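PDB 4FGM: aminopeptidase N family protein from Idiomarina loihiensis L2TR, which binds zinc and probably works as an M61-type aminopeptidase that releases residues from the N-terminal ends of peptides. Local coordinates for residues A[159-164]-A[290-295]; A[20-25]-A[116-121]; A[41-46]-A[67-72]; A[95-100]-A[109-114]. One frame throughout, in Å; residues are numbered along the deposited sequence.

Contact 1 of 4, residues A[159-164]-A[290-295]; sequences NYDALI and LPYQLE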
loop_
_atom_site.group_PDB
_atom_site.type_symbol
_atom_site.label_atom_id
_atom_site.label_comp_id
_atom_site.label_asym_id
_atom_site.label_seq_id
_atom_site.Cartn_x
_atom_site.Cartn_y
_atom_site.Cartn_z
ATOM N N ASN A 159 -8.992 5.632 23.021
ATOM C CA ASN A 159 -10.327 5.822 22.449
ATOM C C ASN A 159 -10.560 4.877 21.265
ATOM O O ASN A 159 -9.636 4.197 20.809
ATOM C CB ASN A 159 -10.492 7.271 21.991
ATOM C CG ASN A 159 -9.335 7.735 21.137
ATOM O OD1 ASN A 159 -8.990 7.093 20.142
ATOM N ND2 ASN A 159 -8.724 8.851 21.522
ATOM N N TYR A 160 -11.789 4.842 20.760
ATOM C CA TYR A 160 -12.109 3.957 19.653
ATOM C C TYR A 160 -11.164 4.135 18.465
ATOM O O TYR A 160 -10.738 3.154 17.853
ATOM C CB TYR A 160 -13.547 4.165 19.189
ATOM C CG TYR A 160 -13.990 3.121 18.192
ATOM C CD1 TYR A 160 -14.226 1.802 18.594
ATOM C CD2 TYR A 160 -14.136 3.432 16.844
ATOM C CE1 TYR A 160 -14.594 0.819 17.675
ATOM C CE2 TYR A 160 -14.502 2.455 15.914
ATOM C CZ TYR A 160 -14.727 1.152 16.339
ATOM O OH TYR A 160 -15.057 0.174 15.434
ATOM N N ASP A 161 -10.836 5.384 18.145
ATOM C CA ASP A 161 -9.950 5.683 17.027
ATOM C C ASP A 161 -8.603 4.999 17.191
ATOM O O ASP A 161 -8.021 4.505 16.223
ATOM C CB ASP A 161 -9.725 7.187 16.905
ATOM C CG ASP A 161 -8.821 7.540 15.741
ATOM O OD1 ASP A 161 -9.274 7.447 14.581
ATOM O OD2 ASP A 161 -7.651 7.893 15.989
ATOM N N ALA A 162 -8.105 4.979 18.420
ATOM C CA ALA A 162 -6.825 4.344 18.690
ATOM C C ALA A 162 -7.006 2.832 18.625
ATOM O O ALA A 162 -6.178 2.121 18.057
ATOM C CB ALA A 162 -6.310 4.758 20.058
ATOM N N LEU A 163 -8.104 2.349 19.194
ATOM C CA LEU A 163 -8.393 0.922 19.206
ATOM C C LEU A 163 -8.304 0.287 17.820
ATOM O O LEU A 163 -7.686 -0.765 17.641
ATOM C CB LEU A 163 -9.796 0.672 19.761
ATOM C CG LEU A 163 -10.273 -0.785 19.725
ATOM C CD1 LEU A 163 -9.525 -1.594 20.780
ATOM C CD2 LEU A 163 -11.771 -0.842 19.991
ATOM N N ILE A 164 -8.931 0.925 16.838
ATOM C CA ILE A 164 -8.933 0.380 15.489
ATOM C C ILE A 164 -7.655 0.658 14.704
ATOM O O ILE A 164 -7.594 0.432 13.495
ATOM C CB ILE A 164 -10.159 0.872 14.702
ATOM C CG1 ILE A 164 -10.128 2.391 14.555
ATOM C CG2 ILE A 164 -11.427 0.446 15.430
ATOM C CD1 ILE A 164 -11.237 2.927 13.679
ATOM N N LEU A 290 -9.231 14.352 10.316
ATOM C CA LEU A 290 -9.173 14.786 11.709
ATOM C C LEU A 290 -10.521 15.324 12.197
ATOM O O LEU A 290 -10.763 16.529 12.165
ATOM C CB LEU A 290 -8.098 15.867 11.875
ATOM C CG LEU A 290 -6.644 15.415 11.705
ATOM C CD1 LEU A 290 -5.730 16.634 11.595
ATOM C CD2 LEU A 290 -6.239 14.535 12.887
ATOM N N PRO A 291 -11.405 14.437 12.686
ATOM C CA PRO A 291 -11.207 12.990 12.807
ATOM C C PRO A 291 -11.669 12.226 11.560
ATOM O O PRO A 291 -12.129 12.827 10.588
ATOM C CB PRO A 291 -12.057 12.649 14.019
ATOM C CG PRO A 291 -13.284 13.491 13.750
ATOM C CD PRO A 291 -12.698 14.831 13.276
ATOM N N TYR A 292 -11.540 10.902 11.601
ATOM C CA TYR A 292 -11.974 10.049 10.499
ATOM C C TYR A 292 -13.487 9.841 10.572
ATOM O O TYR A 292 -14.054 9.722 11.661
ATOM C CB TYR A 292 -11.311 8.661 10.574
ATOM C CG TYR A 292 -9.877 8.588 10.104
ATOM C CD1 TYR A 292 -8.823 8.597 11.012
ATOM C CD2 TYR A 292 -9.574 8.519 8.743
ATOM C CE1 TYR A 292 -7.498 8.543 10.579
ATOM C CE2 TYR A 292 -8.255 8.462 8.295
ATOM C CZ TYR A 292 -7.220 8.476 9.218
ATOM O OH TYR A 292 -5.913 8.437 8.776
ATOM N N GLN A 293 -14.143 9.820 9.416
ATOM C CA GLN A 293 -15.576 9.543 9.370
ATOM C C GLN A 293 -15.571 8.208 8.619
ATOM O O GLN A 293 -15.255 8.143 7.432
ATOM C CB GLN A 293 -16.338 10.662 8.631
ATOM C CG GLN A 293 -16.137 10.750 7.136
ATOM C CD GLN A 293 -17.104 9.868 6.364
ATOM O OE1 GLN A 293 -17.919 9.152 6.948
ATOM N NE2 GLN A 293 -17.014 9.917 5.039
ATOM N N LEU A 294 -15.889 7.136 9.337
ATOM C CA LEU A 294 -15.827 5.790 8.774
ATOM C C LEU A 294 -17.125 5.117 8.342
ATOM O O LEU A 294 -17.195 3.890 8.250
ATOM C CB LEU A 294 -15.093 4.885 9.770
ATOM C CG LEU A 294 -13.753 5.464 10.232
ATOM C CD1 LEU A 294 -13.134 4.596 11.309
ATOM C CD2 LEU A 294 -12.835 5.574 9.040
ATOM N N GLU A 295 -18.142 5.911 8.055
ATOM C CA GLU A 295 -19.419 5.364 7.634
ATOM C C GLU A 295 -19.554 5.486 6.121
ATOM O O GLU A 295 -20.293 4.734 5.491
ATOM C CB GLU A 295 -20.553 6.159 8.296
ATOM C CG GLU A 295 -21.914 5.477 8.329
ATOM C CD GLU A 295 -22.264 4.961 9.719
ATOM O OE1 GLU A 295 -21.552 5.315 10.684
ATOM O OE2 GLU A 295 -23.257 4.214 9.853
#
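Asp161 and Ile164 meet Tyr292 and Leu294 where a short N-capped helix, 160-163, of the M61 N-terminal domain faces the loop that follows the zinc-binding helix 262-277. Just ahead of the helix, Asn159 is its N-cap: OD1 accepts from Ala162 N at 2.9 Å, nearly in line with its own C=O bond, and closes the first turn. Tyr160 begins the helix and turns its ring into the N-terminal domain, where its OH bonds to the backbone oxygen of Cys112; Ile164 CG2 sits 3.5 Å above one face of that ring, offset toward the rim. Asp161 is the polar member of the contact. With CG anti to the backbone N (chi1 -179°), its carboxylate reaches the edge of the Tyr292 ring, OD1 lying 3.8 Å from CD1 close to the ring plane, and the two flat groups are only 20° apart. An aromatic edge is slightly positive, which probably makes this approach mildly favourable. The stronger hold is on the other oxygen, OD2, in a salt bridge with Arg240. Tyr292 also stacks on Phe289, and its side chain lies about 9 Å from that of the zinc ligand His277. Past the helix, Ile164 supplies the apolar half. This small interface, with about 120 Å² buried, thus joins the N-terminal domain to a loop of the zinc-binding part through one ring edge and one methyl pair. In that pair Ile164 CD1 and Leu294 CD1 point at each other tip to tip, 3.5 Å apart.

Contact 2 of 4, residues A[20-25]-A[116-121]; sequences LTIEQT and EGQTDL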
loop_
_atom_site.group_PDB
_atom_site.type_symbol
_atom_site.label_atom_id
_atom_site.label_comp_id
_atom_site.label_asym_id
_atom_site.label_seq_id
_atom_site.Cartn_x
_atom_site.Cartn_y
_atom_site.Cartn_z
ATOM N N LEU A 20 -18.938 -7.244 24.097
ATOM C CA LEU A 20 -18.791 -5.820 24.292
ATOM C C LEU A 20 -19.605 -5.466 25.531
ATOM O O LEU A 20 -20.797 -5.775 25.605
ATOM C CB LEU A 20 -19.326 -5.108 23.048
ATOM C CG LEU A 20 -19.605 -3.618 23.095
ATOM C CD1 LEU A 20 -18.328 -2.856 23.322
ATOM C CD2 LEU A 20 -20.240 -3.209 21.791
ATOM N N THR A 21 -18.962 -4.839 26.508
ATOM C CA THR A 21 -19.658 -4.472 27.728
ATOM C C THR A 21 -19.737 -2.963 27.947
ATOM O O THR A 21 -18.726 -2.281 28.135
ATOM C CB THR A 21 -18.999 -5.146 28.939
ATOM O OG1 THR A 21 -18.916 -6.555 28.695
ATOM C CG2 THR A 21 -19.824 -4.913 30.201
ATOM N N ILE A 22 -20.961 -2.451 27.918
ATOM C CA ILE A 22 -21.202 -1.029 28.100
ATOM C C ILE A 22 -21.777 -0.804 29.487
ATOM O O ILE A 22 -22.897 -1.235 29.770
ATOM C CB ILE A 22 -22.196 -0.511 27.049
ATOM C CG1 ILE A 22 -21.757 -0.975 25.656
ATOM C CG2 ILE A 22 -22.263 1.004 27.110
ATOM C CD1 ILE A 22 -22.867 -0.976 24.629
ATOM N N GLU A 23 -21.002 -0.140 30.345
ATOM C CA GLU A 23 -21.402 0.137 31.727
ATOM C C GLU A 23 -22.715 0.907 31.783
ATOM O O GLU A 23 -23.610 0.575 32.560
ATOM C CB GLU A 23 -20.297 0.931 32.438
ATOM C CG GLU A 23 -20.572 1.286 33.900
ATOM C CD GLU A 23 -20.648 0.068 34.807
ATOM O OE1 GLU A 23 -20.237 -1.030 34.368
ATOM O OE2 GLU A 23 -21.106 0.212 35.964
ATOM N N GLN A 24 -22.820 1.938 30.951
ATOM C CA GLN A 24 -24.026 2.747 30.885
ATOM C C GLN A 24 -24.384 3.098 29.442
ATOM O O GLN A 24 -23.628 3.784 28.747
ATOM C CB GLN A 24 -23.858 4.034 31.691
ATOM C CG GLN A 24 -25.133 4.847 31.779
ATOM C CD GLN A 24 -25.031 5.988 32.762
ATOM O OE1 GLN A 24 -24.359 6.988 32.506
ATOM N NE2 GLN A 24 -25.693 5.842 33.905
ATOM N N THR A 25 -25.543 2.622 29.001
ATOM C CA THR A 25 -26.014 2.886 27.652
ATOM C C THR A 25 -26.953 4.084 27.695
ATOM O O THR A 25 -27.476 4.421 28.755
ATOM C CB THR A 25 -26.777 1.673 27.091
ATOM O OG1 THR A 25 -27.923 1.405 27.908
ATOM C CG2 THR A 25 -25.882 0.444 27.081
ATOM N N GLU A 116 -21.984 4.273 19.988
ATOM C CA GLU A 116 -22.384 5.630 19.602
ATOM C C GLU A 116 -22.378 6.629 20.754
ATOM O O GLU A 116 -22.983 6.393 21.801
ATOM C CB GLU A 116 -23.776 5.611 18.971
ATOM C CG GLU A 116 -24.254 6.967 18.468
ATOM C CD GLU A 116 -23.414 7.509 17.321
ATOM O OE1 GLU A 116 -23.192 6.771 16.340
ATOM O OE2 GLU A 116 -22.981 8.679 17.393
ATOM N N GLY A 117 -21.681 7.743 20.549
ATOM C CA GLY A 117 -21.612 8.774 21.566
ATOM C C GLY A 117 -20.587 8.549 22.660
ATOM O O GLY A 117 -20.228 9.483 23.371
ATOM N N GLN A 118 -20.115 7.318 22.810
ATOM C CA GLN A 118 -19.123 7.015 23.839
ATOM C C GLN A 118 -17.833 6.566 23.169
ATOM O O GLN A 118 -17.012 5.862 23.749
ATOM C CB GLN A 118 -19.651 5.921 24.762
ATOM C CG GLN A 118 -20.951 6.287 25.440
ATOM C CD GLN A 118 -21.459 5.192 26.347
ATOM O OE1 GLN A 118 -20.764 4.767 27.273
ATOM N NE2 GLN A 118 -22.682 4.728 26.091
ATOM N N THR A 119 -17.669 7.015 21.936
ATOM C CA THR A 119 -16.526 6.681 21.109
ATOM C C THR A 119 -15.202 7.368 21.490
ATOM O O THR A 119 -14.129 6.912 21.085
ATOM C CB THR A 119 -16.899 6.954 19.627
ATOM O OG1 THR A 119 -16.740 5.743 18.868
ATOM C CG2 THR A 119 -16.073 8.096 19.048
ATOM N N ASP A 120 -15.270 8.447 22.270
ATOM C CA ASP A 120 -14.051 9.148 22.689
ATOM C C ASP A 120 -13.502 8.607 24.006
ATOM O O ASP A 120 -12.437 9.024 24.467
ATOM C CB ASP A 120 -14.295 10.656 22.825
ATOM C CG ASP A 120 -14.504 11.339 21.482
ATOM O OD1 ASP A 120 -14.005 10.813 20.460
ATOM O OD2 ASP A 120 -15.150 12.407 21.450
ATOM N N LEU A 121 -14.230 7.673 24.608
ATOM C CA LEU A 121 -13.804 7.076 25.864
ATOM C C LEU A 121 -12.811 5.939 25.620
ATOM O O LEU A 121 -12.767 5.355 24.531
ATOM C CB LEU A 121 -15.016 6.538 26.626
ATOM C CG LEU A 121 -16.100 7.574 26.943
ATOM C CD1 LEU A 121 -17.294 6.890 27.609
ATOM C CD2 LEU A 121 -15.515 8.663 27.834
HETATM O O HOH W 1 -20.164 3.112 29.567
#
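Gln118 reaches across to Gln24 and Ile22 from a type I turn, 118-121, in the loop between strands 114-115 and 123-127 of the N-terminal domain. CB leaves the backbone toward the end of strand 15-22, and CG, set beside the backbone N (chi1 -58°), continues into an extended chain that carries the amide over the gap. CD arrives 3.5 Å from Gln24 O. Beyond it the two tips divide the work. NE2 donates to Gln24 O at 3.0 Å, in the carbonyl plane but with a bent N-H...O angle of 136°, the oxygen standing 27° out of the glutamine's amide plane. The same nitrogen rests 3.9 Å from the methyl CG2 of Ile22 and makes a second, weak bond to Gln29 OE1. OE1 takes a hydrogen from a water at 2.9 Å, and that water accepts from Gln24 N at 3.2 Å. One side-chain amide therefore serves both the N-H and the C=O of Gln24, directly at one end and through water at the other. A backbone carbonyl can only accept, so its short bond favours NE2 on that side, while the water can adapt to OE1.

Contact 3 of 4, residues A[41-46]-A[67-72]; sequences YLIRDF and ISKNRW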
loop_
_atom_site.group_PDB
_atom_site.type_symbol
_atom_site.label_atom_id
_atom_site.label_comp_id
_atom_site.label_asym_id
_atom_site.label_seq_id
_atom_site.Cartn_x
_atom_site.Cartn_y
_atom_site.Cartn_z
ATOM N N TYR A 41 -8.573 3.286 1.129
ATOM C CA TYR A 41 -9.744 4.022 0.686
ATOM C C TYR A 41 -10.711 3.308 -0.231
ATOM O O TYR A 41 -10.844 3.647 -1.406
ATOM C CB TYR A 41 -9.263 5.342 0.082
ATOM C CG TYR A 41 -8.164 5.946 0.941
ATOM C CD1 TYR A 41 -8.442 6.417 2.228
ATOM C CD2 TYR A 41 -6.833 5.936 0.516
ATOM C CE1 TYR A 41 -7.421 6.857 3.072
ATOM C CE2 TYR A 41 -5.807 6.368 1.351
ATOM C CZ TYR A 41 -6.109 6.826 2.627
ATOM O OH TYR A 41 -5.098 7.243 3.460
ATOM N N LEU A 42 -11.398 2.323 0.340
ATOM C CA LEU A 42 -12.402 1.536 -0.364
ATOM C C LEU A 42 -13.464 1.071 0.638
ATOM O O LEU A 42 -13.146 0.462 1.667
ATOM C CB LEU A 42 -11.764 0.318 -1.040
ATOM C CG LEU A 42 -12.737 -0.590 -1.807
ATOM C CD1 LEU A 42 -13.313 0.161 -3.017
ATOM C CD2 LEU A 42 -12.020 -1.852 -2.260
ATOM N N ILE A 43 -14.724 1.374 0.346
ATOM C CA ILE A 43 -15.811 0.966 1.218
ATOM C C ILE A 43 -15.815 -0.558 1.182
ATOM O O ILE A 43 -15.949 -1.150 0.108
ATOM C CB ILE A 43 -17.170 1.489 0.705
ATOM C CG1 ILE A 43 -17.189 3.013 0.734
ATOM C CG2 ILE A 43 -18.299 0.921 1.547
ATOM C CD1 ILE A 43 -17.007 3.598 2.113
ATOM N N ARG A 44 -15.674 -1.190 2.348
ATOM C CA ARG A 44 -15.630 -2.646 2.416
ATOM C C ARG A 44 -16.742 -3.371 3.183
ATOM O O ARG A 44 -16.766 -4.604 3.212
ATOM C CB ARG A 44 -14.271 -3.079 2.964
ATOM C CG ARG A 44 -13.115 -2.714 2.057
ATOM C CD ARG A 44 -11.837 -3.401 2.499
ATOM N NE ARG A 44 -10.942 -3.585 1.361
ATOM C CZ ARG A 44 -9.999 -2.725 1.022
ATOM N NH1 ARG A 44 -9.831 -1.634 1.747
ATOM N NH2 ARG A 44 -9.247 -2.940 -0.046
ATOM N N ASP A 45 -17.644 -2.617 3.804
ATOM C CA ASP A 45 -18.759 -3.186 4.560
ATOM C C ASP A 45 -18.402 -4.374 5.477
ATOM O O ASP A 45 -19.011 -5.449 5.391
ATOM C CB ASP A 45 -19.876 -3.604 3.597
ATOM C CG ASP A 45 -20.497 -2.417 2.861
ATOM O OD1 ASP A 45 -20.386 -1.277 3.356
ATOM O OD2 ASP A 45 -21.114 -2.621 1.793
ATOM N N PHE A 46 -17.433 -4.168 6.368
ATOM C CA PHE A 46 -17.003 -5.214 7.292
ATOM C C PHE A 46 -18.166 -5.853 8.062
ATOM O O PHE A 46 -18.135 -7.042 8.382
ATOM C CB PHE A 46 -15.989 -4.652 8.291
ATOM C CG PHE A 46 -14.728 -4.109 7.651
ATOM C CD1 PHE A 46 -13.872 -4.948 6.930
ATOM C CD2 PHE A 46 -14.383 -2.763 7.791
ATOM C CE1 PHE A 46 -12.705 -4.457 6.363
ATOM C CE2 PHE A 46 -13.215 -2.269 7.224
ATOM C CZ PHE A 46 -12.375 -3.118 6.511
ATOM N N ILE A 67 -30.579 -1.749 12.383
ATOM C CA ILE A 67 -31.316 -0.740 11.636
ATOM C C ILE A 67 -30.713 -0.339 10.298
ATOM O O ILE A 67 -31.361 0.344 9.509
ATOM C CB ILE A 67 -31.577 0.523 12.496
ATOM C CG1 ILE A 67 -30.265 1.115 12.997
ATOM C CG2 ILE A 67 -32.479 0.161 13.675
ATOM C CD1 ILE A 67 -30.421 2.497 13.582
ATOM N N SER A 68 -29.477 -0.757 10.045
ATOM C CA SER A 68 -28.828 -0.488 8.759
ATOM C C SER A 68 -27.774 -1.570 8.520
ATOM O O SER A 68 -27.648 -2.501 9.314
ATOM C CB SER A 68 -28.182 0.903 8.736
ATOM O OG SER A 68 -26.951 0.915 9.433
ATOM N N LYS A 69 -27.007 -1.448 7.443
ATOM C CA LYS A 69 -25.998 -2.455 7.143
ATOM C C LYS A 69 -24.918 -2.589 8.203
ATOM O O LYS A 69 -24.332 -3.660 8.351
ATOM C CB LYS A 69 -25.332 -2.164 5.803
ATOM C CG LYS A 69 -24.409 -0.951 5.801
ATOM C CD LYS A 69 -23.818 -0.732 4.410
ATOM C CE LYS A 69 -22.856 0.431 4.389
ATOM N NZ LYS A 69 -22.204 0.581 3.065
ATOM N N ASN A 70 -24.661 -1.517 8.946
ATOM C CA ASN A 70 -23.611 -1.545 9.957
ATOM C C ASN A 70 -24.018 -0.911 11.292
ATOM O O ASN A 70 -23.157 -0.503 12.070
ATOM C CB ASN A 70 -22.408 -0.786 9.424
ATOM C CG ASN A 70 -22.623 0.706 9.465
ATOM O OD1 ASN A 70 -23.724 1.186 9.193
ATOM N ND2 ASN A 70 -21.582 1.451 9.803
ATOM N N ARG A 71 -25.313 -0.825 11.567
ATOM C CA ARG A 71 -25.750 -0.191 12.802
ATOM C C ARG A 71 -26.857 -0.943 13.528
ATOM O O ARG A 71 -27.830 -1.393 12.914
ATOM C CB ARG A 71 -26.191 1.251 12.502
ATOM C CG ARG A 71 -26.458 2.127 13.731
ATOM C CD ARG A 71 -26.671 3.590 13.337
ATOM N NE ARG A 71 -25.447 4.209 12.836
ATOM C CZ ARG A 71 -24.605 4.915 13.580
ATOM N NH1 ARG A 71 -24.856 5.108 14.865
ATOM N NH2 ARG A 71 -23.498 5.404 13.045
ATOM N N TRP A 72 -26.686 -1.082 14.842
ATOM C CA TRP A 72 -27.664 -1.761 15.682
ATOM C C TRP A 72 -28.203 -0.807 16.744
ATOM O O TRP A 72 -27.521 0.147 17.137
ATOM C CB TRP A 72 -27.025 -2.972 16.370
ATOM C CG TRP A 72 -26.771 -4.137 15.468
ATOM C CD1 TRP A 72 -27.555 -5.240 15.312
ATOM C CD2 TRP A 72 -25.660 -4.305 14.586
ATOM N NE1 TRP A 72 -27.000 -6.091 14.386
ATOM C CE2 TRP A 72 -25.834 -5.541 13.925
ATOM C CE3 TRP A 72 -24.530 -3.534 14.291
ATOM C CZ2 TRP A 72 -24.923 -6.021 12.985
ATOM C CZ3 TRP A 72 -23.623 -4.011 13.356
ATOM C CH2 TRP A 72 -23.825 -5.246 12.715
#
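Asp45 and Lys69 meet at about a right angle, the short acidic side chain lying across the end of a long, straight basic one. The lysine sits in the tight turn of the beta hairpin made by strands 60-68 and 71-74 of the N-terminal domain, and the aspartate in the loop between strands 30-32 and 50-51. Lys69 starts with CG between the backbone N and the carbonyl carbon (chi1 71°), then runs fully extended from CG to NZ, so that the whole chain spans from hairpin to loop. Asp45 has left-handed backbone angles, and its carboxylate bends in to receive the tip. The result is a salt bridge with an uneven grip: Lys69 NZ donates to Asp45 OD1 at 2.6 Å, on the syn side and 25° out of the carboxylate plane, whereas OD2 stays 3.6 Å from NZ. The methylenes share in the contact, CE of Lys69 coming to 3.2 Å from Asp45 OD1. Asn35 ties the two sides together, pairing by backbone with Arg44 and Asp45 and touching the side chain of Lys69. The bridge lies at the surface, and as both charged residues also touch a crystal neighbour, their exact pose may owe something to the lattice. On the loop side, Ile43 adds its methyl CG2, 4.2 Å from Lys69 NZ.

Contact 4 of 4, residues A[95-100]-A[109-114]; sequences RSAYLD and TSLCLA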
loop_
_atom_site.group_PDB
_atom_site.type_symbol
_atom_site.label_atom_id
_atom_site.label_comp_id
_atom_site.label_asym_id
_atom_site.label_seq_id
_atom_site.Cartn_x
_atom_site.Cartn_y
_atom_site.Cartn_z
ATOM N N ARG A 95 -5.862 -5.968 5.715
ATOM C CA ARG A 95 -7.014 -5.122 5.891
ATOM C C ARG A 95 -8.188 -5.609 6.765
ATOM O O ARG A 95 -8.732 -4.806 7.461
ATOM C CB ARG A 95 -7.458 -4.712 4.483
ATOM C CG ARG A 95 -6.404 -3.731 3.869
ATOM C CD ARG A 95 -6.469 -3.429 2.372
ATOM N NE ARG A 95 -6.025 -4.561 1.567
ATOM C CZ ARG A 95 -6.845 -5.431 0.985
ATOM N NH1 ARG A 95 -8.156 -5.291 1.111
ATOM N NH2 ARG A 95 -6.354 -6.452 0.297
ATOM N N SER A 96 -8.507 -6.902 6.870
ATOM C CA SER A 96 -9.656 -7.227 7.711
ATOM C C SER A 96 -9.510 -8.173 8.900
ATOM O O SER A 96 -9.585 -7.745 10.041
ATOM C CB SER A 96 -10.773 -7.710 6.817
ATOM O OG SER A 96 -10.327 -8.760 5.976
ATOM N N ALA A 97 -9.453 -9.467 8.624
ATOM C CA ALA A 97 -9.320 -10.487 9.664
ATOM C C ALA A 97 -9.264 -11.850 9.025
ATOM O O ALA A 97 -9.958 -12.130 8.039
ATOM C CB ALA A 97 -10.481 -10.424 10.655
ATOM N N TYR A 98 -8.401 -12.685 9.585
ATOM C CA TYR A 98 -8.168 -14.034 9.083
ATOM C C TYR A 98 -7.899 -14.956 10.263
ATOM O O TYR A 98 -7.196 -14.582 11.202
ATOM C CB TYR A 98 -6.956 -14.010 8.136
ATOM C CG TYR A 98 -6.506 -15.358 7.620
ATOM C CD1 TYR A 98 -5.813 -16.255 8.440
ATOM C CD2 TYR A 98 -6.786 -15.745 6.312
ATOM C CE1 TYR A 98 -5.417 -17.506 7.964
ATOM C CE2 TYR A 98 -6.395 -16.989 5.828
ATOM C CZ TYR A 98 -5.715 -17.866 6.653
ATOM O OH TYR A 98 -5.362 -19.103 6.163
ATOM N N LEU A 99 -8.464 -16.159 10.216
ATOM C CA LEU A 99 -8.273 -17.127 11.284
ATOM C C LEU A 99 -8.459 -18.579 10.837
ATOM O O LEU A 99 -9.497 -18.938 10.287
ATOM C CB LEU A 99 -9.243 -16.844 12.437
ATOM C CG LEU A 99 -9.123 -17.774 13.652
ATOM C CD1 LEU A 99 -7.822 -17.484 14.360
ATOM C CD2 LEU A 99 -10.310 -17.577 14.603
ATOM N N ASP A 100 -7.435 -19.399 11.050
ATOM C CA ASP A 100 -7.510 -20.830 10.750
ATOM C C ASP A 100 -6.679 -21.544 11.825
ATOM O O ASP A 100 -6.338 -20.921 12.839
ATOM C CB ASP A 100 -7.033 -21.155 9.323
ATOM C CG ASP A 100 -5.557 -20.876 9.099
ATOM O OD1 ASP A 100 -4.823 -20.578 10.069
ATOM O OD2 ASP A 100 -5.128 -20.976 7.928
ATOM N N THR A 109 -11.394 -2.762 13.286
ATOM C CA THR A 109 -12.444 -2.158 12.465
ATOM C C THR A 109 -13.383 -3.295 12.062
ATOM O O THR A 109 -14.544 -3.066 11.745
ATOM C CB THR A 109 -11.897 -1.545 11.155
ATOM O OG1 THR A 109 -10.771 -2.311 10.710
ATOM C CG2 THR A 109 -11.506 -0.080 11.344
ATOM N N SER A 110 -12.868 -4.524 12.073
ATOM C CA SER A 110 -13.664 -5.693 11.705
ATOM C C SER A 110 -14.276 -6.425 12.898
ATOM O O SER A 110 -15.312 -7.064 12.766
ATOM C CB SER A 110 -12.816 -6.700 10.907
ATOM O OG SER A 110 -12.597 -6.266 9.579
ATOM N N LEU A 111 -13.638 -6.333 14.058
ATOM C CA LEU A 111 -14.130 -7.046 15.233
ATOM C C LEU A 111 -14.877 -6.263 16.312
ATOM O O LEU A 111 -15.781 -6.798 16.948
ATOM C CB LEU A 111 -12.965 -7.794 15.894
ATOM C CG LEU A 111 -12.665 -9.208 15.371
ATOM C CD1 LEU A 111 -12.355 -9.167 13.886
ATOM C CD2 LEU A 111 -11.510 -9.797 16.140
ATOM N N CYS A 112 -14.523 -4.997 16.500
ATOM C CA CYS A 112 -15.117 -4.193 17.562
ATOM C C CYS A 112 -16.133 -3.120 17.219
ATOM O O CYS A 112 -15.772 -2.058 16.706
ATOM C CB CYS A 112 -13.991 -3.541 18.363
ATOM S SG CYS A 112 -12.827 -4.726 19.013
ATOM N N LEU A 113 -17.398 -3.379 17.534
ATOM C CA LEU A 113 -18.443 -2.389 17.288
ATOM C C LEU A 113 -18.184 -1.148 18.142
ATOM O O LEU A 113 -17.770 -1.248 19.296
ATOM C CB LEU A 113 -19.818 -2.953 17.645
ATOM C CG LEU A 113 -20.380 -4.043 16.736
ATOM C CD1 LEU A 113 -21.700 -4.533 17.305
ATOM C CD2 LEU A 113 -20.574 -3.496 15.328
ATOM N N ALA A 114 -18.413 0.025 17.567
ATOM C CA ALA A 114 -18.221 1.276 18.295
ATOM C C ALA A 114 -19.523 1.620 19.019
ATOM O O ALA A 114 -20.614 1.373 18.497
ATOM C CB ALA A 114 -17.855 2.392 17.327
HETATM O O HOH W 2 -10.798 -4.443 9.255
#
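A single water held by Arg95, Thr109 and Ser110 joins the two segments: it donates to Arg95 O at 2.8 Å and is hydrogen-bonded to Thr109 OG1 and Ser110 OG, each at 2.6 Å. The setting is the start of strand 97-99, against which the short helix 108-111 folds back after strand 103-106. Ser110 carries most of the polar part. Its OG, anti to the carbonyl carbon (chi1 -75°), looks between the water and the backbone of Ser96, where Ser96 O at 3.4 Å is at most a weak acceptor, since the one hydroxyl proton has another acceptor within reach. Ser96 CB packs alongside, 3.6 Å from Ser110 OG, while Ser96's own hydroxyl is bonded to Asp91. One residue further on, the contact becomes apolar: Ala97 CB meets the methyl CD1 of Leu111 at 3.9 Å. Strand 81-91 and strand 103-106 line the same spot, with Val87 and Phe106 against Leu111 and with Ala89 and Phe106 against Ala97. Arg95 sends its side chain away from the helix into the pocket, where it touches the bound maleic acid. One water thus links the helix to the backbone carbonyl of the pocket residue itself, and the contact divides into a water-bridged polar side at Arg95, Thr109 and Ser110 and an apolar side at Ala97 and Leu111.

Contacts 2, 3 and 4 lie wholly within the M61 N-terminal domain and reach strands of the same beta region; of the four, contact 1 is the one that joins this domain to the loop after the zinc-binding helix. Along the chain, contacts 3 and 4 follow one another inside the loop closed by contact 2, and contact 1 opens later. Contact 1 lies about 14 Å, centre to centre, from contacts 2 and 3; contacts 3 and 4 are about 13 Å apart. Arg71 forms salt bridges to Glu116 and Glu295, while Tyr160 reaches Thr119 and Cys112. The N-terminal domain thus meets the zinc-binding part through contact 1 and Arg71-Glu295, and its Arg95 reaches the maleic acid pocket.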